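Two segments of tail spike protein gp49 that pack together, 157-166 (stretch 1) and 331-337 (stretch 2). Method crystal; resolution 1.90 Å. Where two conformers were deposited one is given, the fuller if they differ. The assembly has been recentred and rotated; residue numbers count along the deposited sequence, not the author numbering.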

# COMPACT_ATOMS: atom_id res chain seq x y z
N SER B 157 -31.81 -9.81 6.54
CA SER B 157 -31.69 -8.79 7.58
C SER B 157 -30.47 -7.85 7.38
O SER B 157 -30.47 -6.73 7.88
CB SER B 157 -31.78 -9.39 8.98
OG SER B 157 -30.93 -10.51 9.17
N PHE B 158 -29.44 -8.28 6.64
CA PHE B 158 -28.38 -7.33 6.26
C PHE B 158 -28.63 -6.69 4.86
O PHE B 158 -28.53 -5.47 4.68
CB PHE B 158 -27.00 -8.02 6.27
CG PHE B 158 -25.87 -7.14 5.74
CD1 PHE B 158 -25.32 -6.14 6.53
CD2 PHE B 158 -25.38 -7.32 4.46
CE1 PHE B 158 -24.27 -5.31 6.03
CE2 PHE B 158 -24.35 -6.50 3.95
CZ PHE B 158 -23.80 -5.51 4.75
N SER B 159 -28.91 -7.53 3.88
CA SER B 159 -29.18 -7.06 2.51
C SER B 159 -30.33 -7.80 1.84
O SER B 159 -30.45 -9.03 1.96
CB SER B 159 -27.91 -7.18 1.65
OG SER B 159 -28.20 -6.97 0.29
N GLY B 160 -31.17 -7.06 1.10
CA GLY B 160 -32.29 -7.67 0.43
C GLY B 160 -31.89 -8.41 -0.84
O GLY B 160 -32.73 -9.07 -1.44
N PHE B 161 -30.63 -8.28 -1.26
CA PHE B 161 -30.23 -8.87 -2.55
C PHE B 161 -30.29 -10.41 -2.52
O PHE B 161 -30.55 -11.03 -3.55
CB PHE B 161 -28.84 -8.37 -2.98
CG PHE B 161 -28.85 -6.99 -3.63
CD1 PHE B 161 -29.21 -6.84 -4.97
CD2 PHE B 161 -28.50 -5.86 -2.91
CE1 PHE B 161 -29.20 -5.59 -5.57
CE2 PHE B 161 -28.48 -4.57 -3.51
CZ PHE B 161 -28.85 -4.46 -4.85
N ARG B 162 -30.04 -11.01 -1.37
CA ARG B 162 -30.19 -12.47 -1.19
C ARG B 162 -30.75 -12.78 0.16
O ARG B 162 -30.43 -12.11 1.13
CB ARG B 162 -28.83 -13.22 -1.32
CG ARG B 162 -28.19 -13.02 -2.68
CD ARG B 162 -27.31 -14.18 -3.15
NE ARG B 162 -26.34 -13.72 -4.14
CZ ARG B 162 -25.57 -14.53 -4.89
NH1 ARG B 162 -25.69 -15.85 -4.80
NH2 ARG B 162 -24.68 -14.01 -5.72
N THR B 163 -31.58 -13.83 0.20
CA THR B 163 -32.13 -14.42 1.40
C THR B 163 -31.11 -14.61 2.51
O THR B 163 -31.34 -14.25 3.68
CB THR B 163 -32.70 -15.84 1.05
OG1 THR B 163 -33.73 -15.71 0.07
CG2 THR B 163 -33.24 -16.55 2.28
N SER B 164 -29.98 -15.20 2.14
CA SER B 164 -28.97 -15.63 3.09
C SER B 164 -28.11 -14.47 3.62
O SER B 164 -27.23 -14.68 4.46
CB SER B 164 -28.06 -16.68 2.44
OG SER B 164 -27.37 -16.10 1.34
N TYR B 165 -28.34 -13.26 3.12
CA TYR B 165 -27.54 -12.12 3.60
C TYR B 165 -28.14 -11.59 4.90
O TYR B 165 -28.79 -10.55 4.94
CB TYR B 165 -27.46 -11.01 2.53
CG TYR B 165 -26.68 -11.38 1.28
CD1 TYR B 165 -25.90 -12.53 1.23
CD2 TYR B 165 -26.72 -10.55 0.16
CE1 TYR B 165 -25.18 -12.86 0.07
CE2 TYR B 165 -26.00 -10.86 -0.97
CZ TYR B 165 -25.25 -12.01 -1.02
OH TYR B 165 -24.55 -12.27 -2.18
N ARG B 166 -27.92 -12.34 5.97
CA ARG B 166 -28.49 -12.04 7.26
C ARG B 166 -27.57 -11.13 8.08
O ARG B 166 -26.35 -11.11 7.87
CB ARG B 166 -28.79 -13.34 8.01
CG ARG B 166 -29.81 -14.23 7.26
CD ARG B 166 -30.47 -15.27 8.18
NE ARG B 166 -31.40 -16.09 7.40
CZ ARG B 166 -31.18 -17.37 7.09
NH1 ARG B 166 -30.09 -17.99 7.53
NH2 ARG B 166 -32.07 -18.03 6.36
N PHE B 331 -16.09 -10.33 -3.94
CA PHE B 331 -16.82 -10.20 -2.69
C PHE B 331 -18.29 -10.39 -3.07
O PHE B 331 -18.73 -9.84 -4.08
CB PHE B 331 -16.71 -8.78 -2.12
CG PHE B 331 -15.34 -8.39 -1.65
CD1 PHE B 331 -14.77 -9.01 -0.54
CD2 PHE B 331 -14.64 -7.36 -2.28
CE1 PHE B 331 -13.52 -8.64 -0.10
CE2 PHE B 331 -13.38 -6.99 -1.83
CZ PHE B 331 -12.83 -7.63 -0.71
N HIS B 332 -19.06 -11.12 -2.27
CA HIS B 332 -20.53 -11.12 -2.44
C HIS B 332 -21.20 -9.94 -1.70
O HIS B 332 -20.56 -9.22 -0.92
CB HIS B 332 -21.14 -12.45 -1.97
CG HIS B 332 -21.04 -13.54 -2.98
ND1 HIS B 332 -19.86 -13.85 -3.63
CD2 HIS B 332 -21.97 -14.41 -3.46
CE1 HIS B 332 -20.07 -14.84 -4.47
NE2 HIS B 332 -21.33 -15.21 -4.38
N GLY B 333 -22.49 -9.73 -1.96
CA GLY B 333 -23.18 -8.58 -1.39
C GLY B 333 -23.38 -8.55 0.12
O GLY B 333 -23.97 -7.60 0.64
N ASN B 334 -22.93 -9.59 0.83
CA ASN B 334 -22.95 -9.48 2.28
C ASN B 334 -21.59 -9.10 2.89
O ASN B 334 -21.31 -9.45 4.03
CB ASN B 334 -23.49 -10.77 2.94
CG ASN B 334 -22.52 -11.94 2.80
OD1 ASN B 334 -21.77 -12.03 1.83
ND2 ASN B 334 -22.53 -12.84 3.79
N ALA B 335 -20.75 -8.40 2.12
CA ALA B 335 -19.45 -7.97 2.59
C ALA B 335 -19.56 -6.53 3.07
O ALA B 335 -20.26 -5.74 2.45
CB ALA B 335 -18.39 -8.07 1.47
N GLU B 336 -18.90 -6.18 4.17
CA GLU B 336 -18.77 -4.77 4.57
C GLU B 336 -17.37 -4.50 5.08
O GLU B 336 -16.88 -5.26 5.92
CB GLU B 336 -19.79 -4.40 5.65
CG GLU B 336 -19.50 -3.07 6.33
CD GLU B 336 -20.62 -2.58 7.24
OE1 GLU B 336 -21.43 -3.39 7.73
OE2 GLU B 336 -20.68 -1.36 7.49
N ASP B 337 -16.72 -3.43 4.60
CA ASP B 337 -15.45 -3.03 5.18
C ASP B 337 -14.42 -4.12 4.90
O ASP B 337 -13.77 -4.63 5.80
CB ASP B 337 -15.56 -2.77 6.71
CG ASP B 337 -14.31 -2.13 7.30
OD1 ASP B 337 -13.54 -1.49 6.54
OD2 ASP B 337 -14.10 -2.25 8.53
O HOH W 1 -25.83 -6.26 -0.73
O HOH W 2 -22.86 -17.06 -5.68
O HOH W 3 -24.82 -12.58 5.88

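Two segments of tail spike protein gp49, far apart in sequence, pack mainly through two aromatic rings of stretch 1, Phe 158 and Tyr 165, set against the turn of stretch 2. Stretch 1 has no regular helix or strand, while stretch 2 passes from a turn into a short strand that includes Glu 336. Each segment contains a type I beta turn, Arg 162 to Tyr 165 and His 332 to Ala 335, and the backbones come nearest at Tyr 165 CA and Asn 334 CA, 5.5 Å apart. Within stretch 1 the backbone holds Phe 158 and Tyr 165 near each other: Tyr 165 O accepts hydrogen bonds from Phe 158 N (2.9 Å) and Ser 159 N (3.2 Å).

Tyr 165 lies against the turn. Asn 334 CB sits over one face of its ring, 3.4 Å from Tyr 165 CD1, in a CH-pi contact, and Gly 333 C lies over that ring as well. Gly 333 suits this fit, since an ideal CB there would come 3.0 Å from Tyr 165 CE2, a clash. The phenol oxygen reaches further along the turn, with Tyr 165 OH 3.4 Å from His 332 CB.

Phe 158, chi1 in t, extends its ring along the other segment. Two oxygens approach the ring edge, where the C-H groups carry slight positive charge: Gly 333 O is 3.5 Å from Phe 158 CE2, and Glu 336 OE1 is 3.8 Å from Phe 158 CE1. Asn 334 CA adds a van der Waals contact, 3.7 Å from Phe 158 CE2.

No clear direct hydrogen bond crosses the interface; water supplies the polar links. Water 1 accepts from Ser 159 OG and donates to Gly 333 O, both at 2.7 Å. Water 3 donates to Arg 166 O (2.9 Å) and accepts from Asn 334 ND2 (3.1 Å). Water 2 joins Arg 162 NH1 (3.2 Å) to His 332 NE2 (2.7 Å), while His 332 CD2 lies over one face of the guanidinium, 3.6 Å from Arg 162 NH2.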